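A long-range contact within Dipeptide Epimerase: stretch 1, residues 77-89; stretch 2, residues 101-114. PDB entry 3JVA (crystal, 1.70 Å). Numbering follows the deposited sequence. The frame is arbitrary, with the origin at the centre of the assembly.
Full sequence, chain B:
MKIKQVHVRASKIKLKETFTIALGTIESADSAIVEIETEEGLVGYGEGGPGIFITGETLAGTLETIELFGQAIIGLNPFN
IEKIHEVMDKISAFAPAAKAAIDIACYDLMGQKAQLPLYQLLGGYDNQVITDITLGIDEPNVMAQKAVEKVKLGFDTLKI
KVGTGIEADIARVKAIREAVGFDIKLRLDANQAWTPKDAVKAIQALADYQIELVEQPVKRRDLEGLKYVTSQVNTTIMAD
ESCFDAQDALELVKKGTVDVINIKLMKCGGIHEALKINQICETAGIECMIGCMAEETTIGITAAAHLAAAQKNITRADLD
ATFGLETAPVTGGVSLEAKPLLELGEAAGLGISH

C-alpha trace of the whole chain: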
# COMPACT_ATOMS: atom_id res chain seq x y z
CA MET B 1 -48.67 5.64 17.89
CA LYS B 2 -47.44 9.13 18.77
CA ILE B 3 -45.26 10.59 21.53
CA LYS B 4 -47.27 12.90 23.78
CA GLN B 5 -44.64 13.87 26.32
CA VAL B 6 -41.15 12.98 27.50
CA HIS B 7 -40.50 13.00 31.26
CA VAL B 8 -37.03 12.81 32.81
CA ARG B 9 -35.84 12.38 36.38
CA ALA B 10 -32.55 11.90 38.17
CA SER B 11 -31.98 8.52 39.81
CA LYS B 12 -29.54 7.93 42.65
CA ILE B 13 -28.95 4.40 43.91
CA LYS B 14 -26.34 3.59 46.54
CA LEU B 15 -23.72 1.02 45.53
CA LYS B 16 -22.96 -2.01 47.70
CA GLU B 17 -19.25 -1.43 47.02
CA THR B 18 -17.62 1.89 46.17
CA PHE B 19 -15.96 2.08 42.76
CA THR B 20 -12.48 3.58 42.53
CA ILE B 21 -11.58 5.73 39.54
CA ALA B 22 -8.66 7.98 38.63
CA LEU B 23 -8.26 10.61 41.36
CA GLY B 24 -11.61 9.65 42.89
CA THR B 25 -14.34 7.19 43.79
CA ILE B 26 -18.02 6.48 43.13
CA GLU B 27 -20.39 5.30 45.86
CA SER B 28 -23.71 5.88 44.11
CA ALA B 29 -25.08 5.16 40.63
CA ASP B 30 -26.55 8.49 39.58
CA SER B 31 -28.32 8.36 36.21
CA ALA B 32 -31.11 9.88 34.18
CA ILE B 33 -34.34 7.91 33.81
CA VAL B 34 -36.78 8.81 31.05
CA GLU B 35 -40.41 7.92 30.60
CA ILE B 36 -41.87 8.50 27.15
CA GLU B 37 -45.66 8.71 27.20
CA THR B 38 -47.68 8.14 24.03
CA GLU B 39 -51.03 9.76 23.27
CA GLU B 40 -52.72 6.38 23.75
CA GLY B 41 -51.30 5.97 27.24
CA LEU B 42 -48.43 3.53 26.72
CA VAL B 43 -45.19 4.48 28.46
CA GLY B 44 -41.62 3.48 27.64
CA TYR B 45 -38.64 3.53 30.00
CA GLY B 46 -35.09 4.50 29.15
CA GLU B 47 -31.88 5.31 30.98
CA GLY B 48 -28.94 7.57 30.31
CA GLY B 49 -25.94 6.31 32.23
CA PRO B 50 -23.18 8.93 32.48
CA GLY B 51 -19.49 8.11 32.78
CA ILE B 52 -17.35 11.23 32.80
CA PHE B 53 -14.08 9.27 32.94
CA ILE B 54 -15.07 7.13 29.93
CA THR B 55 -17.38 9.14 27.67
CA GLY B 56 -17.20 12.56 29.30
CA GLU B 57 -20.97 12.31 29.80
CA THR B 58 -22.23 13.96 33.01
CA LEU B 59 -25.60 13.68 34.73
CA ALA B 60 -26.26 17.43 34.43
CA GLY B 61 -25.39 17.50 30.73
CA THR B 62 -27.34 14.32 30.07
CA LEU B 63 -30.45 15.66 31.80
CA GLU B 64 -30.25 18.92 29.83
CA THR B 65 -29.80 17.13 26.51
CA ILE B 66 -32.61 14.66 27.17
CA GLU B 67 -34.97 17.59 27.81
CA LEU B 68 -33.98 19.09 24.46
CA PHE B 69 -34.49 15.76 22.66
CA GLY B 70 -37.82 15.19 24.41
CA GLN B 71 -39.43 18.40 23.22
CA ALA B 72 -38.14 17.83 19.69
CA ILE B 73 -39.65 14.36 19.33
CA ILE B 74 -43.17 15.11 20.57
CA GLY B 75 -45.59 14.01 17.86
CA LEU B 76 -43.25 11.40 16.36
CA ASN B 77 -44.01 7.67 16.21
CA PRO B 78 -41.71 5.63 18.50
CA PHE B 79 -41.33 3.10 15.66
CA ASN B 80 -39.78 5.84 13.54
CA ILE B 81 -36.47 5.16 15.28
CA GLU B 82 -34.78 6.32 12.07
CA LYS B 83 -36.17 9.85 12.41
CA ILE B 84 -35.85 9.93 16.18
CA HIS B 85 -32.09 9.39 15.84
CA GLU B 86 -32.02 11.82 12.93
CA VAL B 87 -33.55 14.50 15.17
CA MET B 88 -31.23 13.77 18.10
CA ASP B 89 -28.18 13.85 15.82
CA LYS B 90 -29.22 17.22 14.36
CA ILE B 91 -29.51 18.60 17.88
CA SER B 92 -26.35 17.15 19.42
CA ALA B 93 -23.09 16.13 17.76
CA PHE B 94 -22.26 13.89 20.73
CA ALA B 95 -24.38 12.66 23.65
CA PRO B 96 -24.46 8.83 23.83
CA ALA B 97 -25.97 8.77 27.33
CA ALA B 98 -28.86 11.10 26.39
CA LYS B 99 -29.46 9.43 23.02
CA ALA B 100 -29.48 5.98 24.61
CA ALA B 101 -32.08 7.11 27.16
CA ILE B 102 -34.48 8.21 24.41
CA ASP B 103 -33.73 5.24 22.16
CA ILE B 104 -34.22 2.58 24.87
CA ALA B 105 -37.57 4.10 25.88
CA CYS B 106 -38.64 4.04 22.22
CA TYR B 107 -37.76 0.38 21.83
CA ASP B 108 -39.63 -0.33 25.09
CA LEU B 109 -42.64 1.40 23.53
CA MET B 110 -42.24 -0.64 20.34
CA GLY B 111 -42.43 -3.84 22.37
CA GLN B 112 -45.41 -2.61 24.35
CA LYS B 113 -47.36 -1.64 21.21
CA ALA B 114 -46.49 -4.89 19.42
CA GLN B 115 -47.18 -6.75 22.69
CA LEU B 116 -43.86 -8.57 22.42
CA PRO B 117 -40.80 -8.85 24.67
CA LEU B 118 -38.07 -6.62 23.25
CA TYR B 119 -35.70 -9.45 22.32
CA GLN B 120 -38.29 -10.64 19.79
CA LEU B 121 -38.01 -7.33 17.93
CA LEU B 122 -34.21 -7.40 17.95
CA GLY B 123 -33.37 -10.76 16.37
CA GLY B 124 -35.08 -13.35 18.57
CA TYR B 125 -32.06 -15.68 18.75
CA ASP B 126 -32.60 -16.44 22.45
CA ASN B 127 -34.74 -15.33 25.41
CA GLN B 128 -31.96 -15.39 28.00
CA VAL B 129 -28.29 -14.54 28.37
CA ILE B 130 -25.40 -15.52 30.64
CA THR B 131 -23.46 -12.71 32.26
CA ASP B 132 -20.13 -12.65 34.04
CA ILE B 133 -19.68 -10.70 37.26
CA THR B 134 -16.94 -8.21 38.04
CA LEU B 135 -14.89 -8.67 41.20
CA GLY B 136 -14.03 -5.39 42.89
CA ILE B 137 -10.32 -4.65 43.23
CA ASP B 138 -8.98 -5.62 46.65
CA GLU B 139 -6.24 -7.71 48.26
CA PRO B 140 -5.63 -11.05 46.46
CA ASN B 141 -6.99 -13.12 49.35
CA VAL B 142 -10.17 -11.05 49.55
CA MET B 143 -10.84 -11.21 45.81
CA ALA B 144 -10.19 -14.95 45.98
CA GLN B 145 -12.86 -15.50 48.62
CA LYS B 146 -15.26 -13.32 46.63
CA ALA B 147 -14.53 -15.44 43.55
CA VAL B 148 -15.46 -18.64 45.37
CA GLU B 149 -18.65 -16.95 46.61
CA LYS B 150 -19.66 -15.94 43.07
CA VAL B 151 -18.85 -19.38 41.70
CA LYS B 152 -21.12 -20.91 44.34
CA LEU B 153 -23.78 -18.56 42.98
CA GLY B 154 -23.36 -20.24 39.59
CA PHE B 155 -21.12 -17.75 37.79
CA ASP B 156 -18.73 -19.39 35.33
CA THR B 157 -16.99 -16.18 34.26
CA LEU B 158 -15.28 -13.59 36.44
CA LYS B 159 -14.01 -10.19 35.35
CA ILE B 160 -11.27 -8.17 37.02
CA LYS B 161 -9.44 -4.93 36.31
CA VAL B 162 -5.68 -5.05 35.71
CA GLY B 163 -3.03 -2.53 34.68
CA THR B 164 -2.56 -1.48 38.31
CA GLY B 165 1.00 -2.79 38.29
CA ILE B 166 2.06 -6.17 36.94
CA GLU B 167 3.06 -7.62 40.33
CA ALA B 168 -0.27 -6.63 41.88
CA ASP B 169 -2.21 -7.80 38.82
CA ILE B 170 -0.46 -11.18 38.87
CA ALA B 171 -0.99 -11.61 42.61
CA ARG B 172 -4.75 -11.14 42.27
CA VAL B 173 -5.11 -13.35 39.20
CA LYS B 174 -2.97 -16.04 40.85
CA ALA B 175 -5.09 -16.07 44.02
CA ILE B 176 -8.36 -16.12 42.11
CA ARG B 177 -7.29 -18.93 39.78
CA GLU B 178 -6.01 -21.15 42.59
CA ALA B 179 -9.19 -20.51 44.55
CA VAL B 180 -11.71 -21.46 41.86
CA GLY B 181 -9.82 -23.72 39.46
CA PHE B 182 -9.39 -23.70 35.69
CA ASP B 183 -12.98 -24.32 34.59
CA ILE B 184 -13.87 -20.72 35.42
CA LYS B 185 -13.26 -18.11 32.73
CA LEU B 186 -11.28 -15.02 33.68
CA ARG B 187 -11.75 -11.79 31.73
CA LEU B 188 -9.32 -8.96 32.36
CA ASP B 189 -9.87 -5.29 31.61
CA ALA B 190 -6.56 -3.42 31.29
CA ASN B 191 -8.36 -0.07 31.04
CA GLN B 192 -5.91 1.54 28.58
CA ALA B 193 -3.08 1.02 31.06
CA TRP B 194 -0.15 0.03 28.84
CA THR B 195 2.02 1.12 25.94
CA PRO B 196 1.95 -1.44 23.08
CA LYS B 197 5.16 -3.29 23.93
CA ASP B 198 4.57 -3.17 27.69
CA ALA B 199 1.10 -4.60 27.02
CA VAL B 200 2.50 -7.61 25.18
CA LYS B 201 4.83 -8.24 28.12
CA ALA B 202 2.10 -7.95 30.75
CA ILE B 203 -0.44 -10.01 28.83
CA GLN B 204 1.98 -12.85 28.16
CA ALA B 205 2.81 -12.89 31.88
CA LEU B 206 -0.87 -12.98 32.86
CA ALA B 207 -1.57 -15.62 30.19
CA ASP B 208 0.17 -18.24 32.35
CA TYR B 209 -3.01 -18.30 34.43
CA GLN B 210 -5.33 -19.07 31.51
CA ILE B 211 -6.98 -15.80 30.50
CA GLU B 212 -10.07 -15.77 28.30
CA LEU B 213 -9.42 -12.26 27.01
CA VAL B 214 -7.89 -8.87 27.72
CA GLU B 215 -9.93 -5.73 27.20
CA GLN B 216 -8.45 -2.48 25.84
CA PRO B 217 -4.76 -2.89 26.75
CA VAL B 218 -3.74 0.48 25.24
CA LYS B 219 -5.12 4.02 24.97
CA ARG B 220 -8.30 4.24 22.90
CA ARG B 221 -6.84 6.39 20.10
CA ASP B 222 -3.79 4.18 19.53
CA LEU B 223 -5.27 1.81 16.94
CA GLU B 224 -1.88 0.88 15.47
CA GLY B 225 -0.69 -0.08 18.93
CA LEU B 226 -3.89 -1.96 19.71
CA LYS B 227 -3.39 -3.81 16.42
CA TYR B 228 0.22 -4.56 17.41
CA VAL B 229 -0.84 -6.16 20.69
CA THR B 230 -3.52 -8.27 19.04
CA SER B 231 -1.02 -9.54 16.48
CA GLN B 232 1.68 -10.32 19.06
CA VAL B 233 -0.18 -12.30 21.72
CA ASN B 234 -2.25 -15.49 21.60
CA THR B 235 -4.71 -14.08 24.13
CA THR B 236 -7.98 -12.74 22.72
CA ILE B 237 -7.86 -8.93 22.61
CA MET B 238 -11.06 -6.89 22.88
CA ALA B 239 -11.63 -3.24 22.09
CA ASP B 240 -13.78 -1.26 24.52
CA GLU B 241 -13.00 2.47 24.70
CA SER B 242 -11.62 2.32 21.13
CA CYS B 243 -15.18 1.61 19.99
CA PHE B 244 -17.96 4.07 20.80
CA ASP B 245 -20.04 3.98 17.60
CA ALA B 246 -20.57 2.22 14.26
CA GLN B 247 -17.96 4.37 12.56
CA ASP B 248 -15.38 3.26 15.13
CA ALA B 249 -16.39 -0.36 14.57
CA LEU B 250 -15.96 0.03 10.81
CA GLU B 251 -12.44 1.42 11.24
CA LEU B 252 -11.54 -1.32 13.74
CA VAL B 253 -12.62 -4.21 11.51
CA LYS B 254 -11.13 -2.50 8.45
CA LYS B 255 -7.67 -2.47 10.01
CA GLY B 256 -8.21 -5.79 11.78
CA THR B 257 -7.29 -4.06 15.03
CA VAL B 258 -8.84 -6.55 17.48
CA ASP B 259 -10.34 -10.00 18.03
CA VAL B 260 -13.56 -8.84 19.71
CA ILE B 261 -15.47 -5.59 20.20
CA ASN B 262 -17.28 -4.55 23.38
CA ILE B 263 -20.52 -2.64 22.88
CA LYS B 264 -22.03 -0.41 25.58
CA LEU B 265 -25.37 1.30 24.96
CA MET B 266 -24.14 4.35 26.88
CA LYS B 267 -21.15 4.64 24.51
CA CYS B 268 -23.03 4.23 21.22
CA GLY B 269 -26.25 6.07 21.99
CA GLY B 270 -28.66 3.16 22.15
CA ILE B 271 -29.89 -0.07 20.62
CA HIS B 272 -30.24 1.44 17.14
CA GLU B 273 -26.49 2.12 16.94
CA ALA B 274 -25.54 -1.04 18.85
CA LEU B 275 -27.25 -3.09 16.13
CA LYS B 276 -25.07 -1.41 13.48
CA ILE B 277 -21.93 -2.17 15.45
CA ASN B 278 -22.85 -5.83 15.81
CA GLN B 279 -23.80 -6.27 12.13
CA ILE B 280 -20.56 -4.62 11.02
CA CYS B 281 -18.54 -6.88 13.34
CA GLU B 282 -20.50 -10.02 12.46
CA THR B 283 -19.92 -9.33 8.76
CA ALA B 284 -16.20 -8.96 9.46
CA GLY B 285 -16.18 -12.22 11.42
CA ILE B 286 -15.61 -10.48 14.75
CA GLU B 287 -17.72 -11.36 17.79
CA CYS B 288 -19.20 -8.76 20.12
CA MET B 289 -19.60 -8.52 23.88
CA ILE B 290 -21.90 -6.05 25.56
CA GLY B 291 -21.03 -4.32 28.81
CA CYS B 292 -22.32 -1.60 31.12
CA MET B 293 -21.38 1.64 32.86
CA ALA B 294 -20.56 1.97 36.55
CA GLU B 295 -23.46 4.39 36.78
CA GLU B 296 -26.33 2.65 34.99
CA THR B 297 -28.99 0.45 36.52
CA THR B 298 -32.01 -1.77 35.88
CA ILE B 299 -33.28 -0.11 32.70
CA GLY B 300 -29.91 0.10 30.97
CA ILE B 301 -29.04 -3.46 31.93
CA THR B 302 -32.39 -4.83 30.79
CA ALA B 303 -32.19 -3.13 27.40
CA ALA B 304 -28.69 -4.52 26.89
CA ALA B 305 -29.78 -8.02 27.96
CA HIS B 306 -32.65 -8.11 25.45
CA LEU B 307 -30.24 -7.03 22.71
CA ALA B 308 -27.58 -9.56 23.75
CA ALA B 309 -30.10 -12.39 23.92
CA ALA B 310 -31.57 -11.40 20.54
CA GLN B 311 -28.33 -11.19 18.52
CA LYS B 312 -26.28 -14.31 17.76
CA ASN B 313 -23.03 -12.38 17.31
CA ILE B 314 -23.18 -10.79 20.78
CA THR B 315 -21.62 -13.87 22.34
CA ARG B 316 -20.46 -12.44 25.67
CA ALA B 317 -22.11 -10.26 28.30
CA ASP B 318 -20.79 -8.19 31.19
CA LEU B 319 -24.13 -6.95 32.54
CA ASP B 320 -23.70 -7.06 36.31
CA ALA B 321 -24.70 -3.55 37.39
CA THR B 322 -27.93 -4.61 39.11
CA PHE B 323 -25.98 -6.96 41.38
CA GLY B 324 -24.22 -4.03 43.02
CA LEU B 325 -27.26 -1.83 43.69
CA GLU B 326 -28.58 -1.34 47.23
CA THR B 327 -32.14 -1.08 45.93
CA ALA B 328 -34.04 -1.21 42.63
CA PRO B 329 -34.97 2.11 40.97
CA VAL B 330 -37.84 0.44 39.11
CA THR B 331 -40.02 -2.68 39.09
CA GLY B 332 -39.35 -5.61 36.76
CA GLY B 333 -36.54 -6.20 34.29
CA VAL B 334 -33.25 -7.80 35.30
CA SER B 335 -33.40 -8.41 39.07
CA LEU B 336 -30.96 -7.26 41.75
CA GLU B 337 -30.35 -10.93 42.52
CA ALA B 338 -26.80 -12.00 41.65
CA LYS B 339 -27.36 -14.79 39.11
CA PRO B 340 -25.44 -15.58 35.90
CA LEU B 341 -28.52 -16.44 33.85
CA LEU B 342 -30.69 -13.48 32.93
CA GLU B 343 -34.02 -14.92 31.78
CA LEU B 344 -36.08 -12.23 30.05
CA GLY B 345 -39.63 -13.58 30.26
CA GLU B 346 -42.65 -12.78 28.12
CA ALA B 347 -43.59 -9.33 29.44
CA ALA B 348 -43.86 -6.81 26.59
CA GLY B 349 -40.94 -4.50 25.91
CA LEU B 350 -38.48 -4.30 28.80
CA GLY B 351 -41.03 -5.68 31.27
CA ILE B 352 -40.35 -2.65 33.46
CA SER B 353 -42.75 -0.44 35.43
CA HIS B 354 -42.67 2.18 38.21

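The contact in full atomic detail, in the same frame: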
# COMPACT_ATOMS: atom_id res chain seq x y z
N ASN B 77 -43.63 9.05 15.91
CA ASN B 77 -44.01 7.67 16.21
C ASN B 77 -42.76 6.99 16.77
O ASN B 77 -41.70 7.07 16.17
CB ASN B 77 -44.42 6.96 14.92
CG ASN B 77 -45.04 5.60 15.17
OD1 ASN B 77 -44.61 4.87 16.07
ND2 ASN B 77 -46.04 5.25 14.38
N PRO B 78 -42.88 6.31 17.92
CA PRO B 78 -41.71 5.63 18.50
C PRO B 78 -41.06 4.63 17.54
O PRO B 78 -39.86 4.37 17.62
CB PRO B 78 -42.30 4.95 19.74
CG PRO B 78 -43.34 5.94 20.18
CD PRO B 78 -44.02 6.29 18.87
N PHE B 79 -41.85 4.06 16.63
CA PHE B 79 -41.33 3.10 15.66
C PHE B 79 -40.43 3.78 14.63
O PHE B 79 -39.62 3.13 13.97
CB PHE B 79 -42.49 2.39 14.95
CG PHE B 79 -43.03 1.24 15.72
CD1 PHE B 79 -42.35 0.03 15.76
CD2 PHE B 79 -44.20 1.37 16.46
CE1 PHE B 79 -42.82 -1.04 16.53
CE2 PHE B 79 -44.68 0.32 17.24
CZ PHE B 79 -43.98 -0.89 17.27
N ASN B 80 -40.60 5.09 14.48
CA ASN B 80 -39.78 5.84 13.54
C ASN B 80 -38.45 6.12 14.24
O ASN B 80 -38.07 7.28 14.47
CB ASN B 80 -40.47 7.15 13.17
CG ASN B 80 -39.83 7.81 11.97
OD1 ASN B 80 -38.76 7.41 11.51
ND2 ASN B 80 -40.49 8.85 11.44
N ILE B 81 -37.75 5.04 14.58
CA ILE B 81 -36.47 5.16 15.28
C ILE B 81 -35.44 5.84 14.36
O ILE B 81 -34.49 6.47 14.83
CB ILE B 81 -35.98 3.75 15.73
CG1 ILE B 81 -34.76 3.89 16.65
CG2 ILE B 81 -35.64 2.89 14.53
CD1 ILE B 81 -35.06 4.58 17.98
N GLU B 82 -35.65 5.71 13.06
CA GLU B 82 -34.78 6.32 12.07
C GLU B 82 -34.84 7.85 12.21
O GLU B 82 -33.80 8.51 12.28
CB GLU B 82 -35.23 5.91 10.66
CG GLU B 82 -34.88 4.46 10.30
CD GLU B 82 -33.42 4.28 9.92
OE1 GLU B 82 -33.05 4.67 8.79
OE2 GLU B 82 -32.64 3.75 10.73
N LYS B 83 -36.04 8.41 12.27
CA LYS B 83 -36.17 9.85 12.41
C LYS B 83 -35.81 10.32 13.82
O LYS B 83 -35.21 11.38 13.99
CB LYS B 83 -37.60 10.31 12.08
CG LYS B 83 -37.77 11.83 12.17
CD LYS B 83 -39.16 12.29 11.72
CE LYS B 83 -39.31 13.81 11.85
NZ LYS B 83 -40.62 14.33 11.34
N ILE B 84 -36.16 9.53 14.83
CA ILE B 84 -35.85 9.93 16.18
C ILE B 84 -34.33 10.12 16.33
O ILE B 84 -33.89 11.09 16.94
CB ILE B 84 -36.40 8.89 17.20
CG1 ILE B 84 -37.93 9.01 17.25
CG2 ILE B 84 -35.81 9.13 18.58
CD1 ILE B 84 -38.64 7.89 17.98
N HIS B 85 -33.53 9.23 15.75
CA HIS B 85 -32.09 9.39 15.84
C HIS B 85 -31.64 10.54 14.95
O HIS B 85 -30.69 11.24 15.27
CB HIS B 85 -31.37 8.10 15.48
CG HIS B 85 -31.20 7.17 16.64
ND1 HIS B 85 -30.18 7.33 17.56
CD2 HIS B 85 -31.94 6.13 17.07
CE1 HIS B 85 -30.31 6.41 18.51
NE2 HIS B 85 -31.37 5.67 18.23
N GLU B 86 -32.34 10.73 13.84
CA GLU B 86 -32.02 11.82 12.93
C GLU B 86 -32.14 13.14 13.70
O GLU B 86 -31.24 13.98 13.66
CB GLU B 86 -33.00 11.83 11.76
CG GLU B 86 -32.80 12.98 10.78
CD GLU B 86 -33.85 12.98 9.69
OE1 GLU B 86 -34.97 13.45 9.93
OE2 GLU B 86 -33.54 12.47 8.59
N VAL B 87 -33.27 13.30 14.38
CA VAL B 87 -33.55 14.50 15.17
C VAL B 87 -32.52 14.71 16.28
O VAL B 87 -31.99 15.82 16.45
CB VAL B 87 -34.96 14.42 15.81
CG1 VAL B 87 -35.22 15.64 16.69
CG2 VAL B 87 -36.01 14.33 14.72
N MET B 88 -32.22 13.66 17.03
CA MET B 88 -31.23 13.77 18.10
C MET B 88 -29.85 14.14 17.56
O MET B 88 -29.14 14.95 18.16
CB MET B 88 -31.15 12.47 18.90
CG MET B 88 -32.42 12.15 19.67
SD MET B 88 -32.19 10.80 20.84
CE MET B 88 -32.00 9.41 19.74
N ASP B 89 -29.48 13.56 16.42
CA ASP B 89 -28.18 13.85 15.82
C ASP B 89 -28.09 15.28 15.29
O ASP B 89 -27.01 15.87 15.29
CB ASP B 89 -27.88 12.87 14.68
CG ASP B 89 -27.58 11.46 15.18
OD1 ASP B 89 -27.34 11.29 16.40
OD2 ASP B 89 -27.57 10.54 14.35
N ALA B 101 -30.90 7.00 26.30
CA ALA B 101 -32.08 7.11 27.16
C ALA B 101 -33.35 7.20 26.31
O ALA B 101 -34.33 6.49 26.55
CB ALA B 101 -31.96 8.32 28.08
N ILE B 102 -33.33 8.05 25.29
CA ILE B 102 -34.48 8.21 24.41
C ILE B 102 -34.70 6.95 23.58
O ILE B 102 -35.82 6.46 23.45
CB ILE B 102 -34.30 9.38 23.43
CG1 ILE B 102 -34.29 10.72 24.18
CG2 ILE B 102 -35.39 9.35 22.36
CD1 ILE B 102 -35.61 11.05 24.88
N ASP B 103 -33.62 6.42 23.00
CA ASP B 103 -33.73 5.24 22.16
C ASP B 103 -34.30 4.03 22.92
O ASP B 103 -35.23 3.38 22.45
CB ASP B 103 -32.37 4.88 21.57
CG ASP B 103 -31.78 3.64 22.19
OD1 ASP B 103 -31.03 3.78 23.19
OD2 ASP B 103 -32.10 2.54 21.71
N ILE B 104 -33.74 3.72 24.08
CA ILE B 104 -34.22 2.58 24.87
C ILE B 104 -35.72 2.71 25.16
O ILE B 104 -36.47 1.75 24.99
CB ILE B 104 -33.42 2.45 26.18
CG1 ILE B 104 -31.98 2.04 25.86
CG2 ILE B 104 -34.09 1.42 27.10
CD1 ILE B 104 -31.02 2.16 27.04
N ALA B 105 -36.15 3.89 25.59
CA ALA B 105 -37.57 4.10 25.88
C ALA B 105 -38.42 3.88 24.63
O ALA B 105 -39.53 3.37 24.72
CB ALA B 105 -37.79 5.51 26.43
N CYS B 106 -37.90 4.25 23.46
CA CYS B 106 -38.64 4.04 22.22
C CYS B 106 -38.76 2.56 21.90
O CYS B 106 -39.82 2.10 21.47
CB CYS B 106 -37.97 4.77 21.05
SG CYS B 106 -38.18 6.57 21.10
N TYR B 107 -37.68 1.81 22.09
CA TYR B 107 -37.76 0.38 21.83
C TYR B 107 -38.70 -0.28 22.85
O TYR B 107 -39.40 -1.23 22.51
CB TYR B 107 -36.38 -0.27 21.88
CG TYR B 107 -35.60 -0.13 20.59
CD1 TYR B 107 -34.69 0.90 20.42
CD2 TYR B 107 -35.81 -1.02 19.54
CE1 TYR B 107 -33.99 1.05 19.22
CE2 TYR B 107 -35.12 -0.89 18.33
CZ TYR B 107 -34.21 0.15 18.18
OH TYR B 107 -33.52 0.29 17.00
N ASP B 108 -38.73 0.24 24.07
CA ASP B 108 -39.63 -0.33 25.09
C ASP B 108 -41.06 -0.12 24.59
O ASP B 108 -41.89 -1.03 24.65
CB ASP B 108 -39.42 0.38 26.44
CG ASP B 108 -40.20 -0.27 27.57
OD1 ASP B 108 -40.62 -1.44 27.43
OD2 ASP B 108 -40.39 0.38 28.62
N LEU B 109 -41.32 1.08 24.06
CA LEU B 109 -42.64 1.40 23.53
C LEU B 109 -42.99 0.52 22.33
O LEU B 109 -44.14 0.12 22.16
CB LEU B 109 -42.72 2.89 23.13
CG LEU B 109 -42.96 3.88 24.28
CD1 LEU B 109 -42.79 5.32 23.78
CD2 LEU B 109 -44.37 3.67 24.85
N MET B 110 -42.00 0.23 21.49
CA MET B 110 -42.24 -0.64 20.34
C MET B 110 -42.72 -2.01 20.82
O MET B 110 -43.68 -2.58 20.29
CB MET B 110 -40.96 -0.81 19.51
CG MET B 110 -40.55 0.42 18.73
SD MET B 110 -39.16 0.06 17.63
CE MET B 110 -38.09 1.50 17.93
N GLY B 111 -42.04 -2.54 21.84
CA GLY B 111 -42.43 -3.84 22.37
C GLY B 111 -43.82 -3.81 22.98
O GLY B 111 -44.62 -4.72 22.79
N GLN B 112 -44.11 -2.74 23.71
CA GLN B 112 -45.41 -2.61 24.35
C GLN B 112 -46.54 -2.53 23.33
O GLN B 112 -47.58 -3.16 23.50
CB GLN B 112 -45.42 -1.40 25.28
CG GLN B 112 -44.54 -1.62 26.50
CD GLN B 112 -44.61 -0.50 27.50
OE1 GLN B 112 -45.69 -0.06 27.89
NE2 GLN B 112 -43.45 -0.02 27.94
N LYS B 113 -46.33 -1.77 22.25
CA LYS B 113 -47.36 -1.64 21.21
C LYS B 113 -47.54 -2.95 20.44
O LYS B 113 -48.67 -3.33 20.11
CB LYS B 113 -46.99 -0.51 20.24
CG LYS B 113 -48.03 -0.27 19.15
CD LYS B 113 -49.37 0.16 19.74
CE LYS B 113 -50.36 0.56 18.65
NZ LYS B 113 -51.70 0.91 19.20
N ALA B 114 -46.43 -3.63 20.14
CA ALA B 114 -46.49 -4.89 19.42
C ALA B 114 -46.88 -6.04 20.36
O ALA B 114 -47.19 -7.15 19.91
CB ALA B 114 -45.13 -5.19 18.77

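The backbone of stretch 1 comes closest to stretch 2 not along its helix but in the turn that precedes it. The CA of Pro78 lies 5.1 Å from the CA of Cys106, and the CA of Phe79 lies 6.1 Å from the CA of Met110, whereas at the start of the helix the CA of Ile81 is already 7.4 Å from the CA of Cys106. The axes of helix 81-89 and helix 101-114 are 10.7 Å apart at their closest approach. The two helices run nearly antiparallel, at 165°, so that successive turns of the first helix meet progressively earlier turns of the second. No hydrogen bond crosses between the stretches; the 590 Å² buried there is held mainly by apolar packing.

The turn at the close approach is braced by local hydrogen bonds. Residues Asn77 to Asn80 form a type I beta turn, closed by Asn80 N donating to Asn77 O (2.8 Å), while the side chain of Asn77 reaches forward, its OD1 accepting from Phe79 N (2.9 Å). Asn80 then caps the helix, its OD1 accepting from Lys83 N at 3.0 Å. These bonds satisfy backbone amides within stretch 1 and hold the turn's own shape.

Pro78 points toward the second helix, and its CG packs 3.7 Å from Leu109 CD1. Met110 lies against the turn: its CE reaches to 3.4 Å from Pro78 O and 3.8 Å from Ile81 CB. The CB of Phe79 is directed away, yet its ring returns to the partner helix. Met110 CG sits over one ring face, 3.7 Å from the centroid of the Phe79 ring and 24° off its normal, a CH-pi contact in which a polarised methylene meets the pi cloud. Lys113 CB lies at the ring edge, 3.9 Å from Phe79 CE2, so the lysine contributes aliphatic surface here while its amine is bonded elsewhere in the structure.

Further along, Ile81 points into the interface, its CD1 4.2 Å from Cys106 CB and 3.9 Å from Tyr107 CE1. The tyrosine, although its CB faces away, brings its ring back to meet this isoleucine. One turn later Ile84 packs its CD1 against Cys106 SG at 3.4 Å and its CG2 against Ile102 CG2 at 3.8 Å. Met88 extends the seam, with its SD 3.6 Å from Ile102 CB.

His85 brings an unpaired polar atom into the contact. Its NE2 lies 3.6 Å from Asp103 CB, a contact with carbon rather than with the carboxylate, and this nitrogen is buried without a polar partner in the model. Asp103 OD2 is hydrogen-bonded elsewhere in the structure.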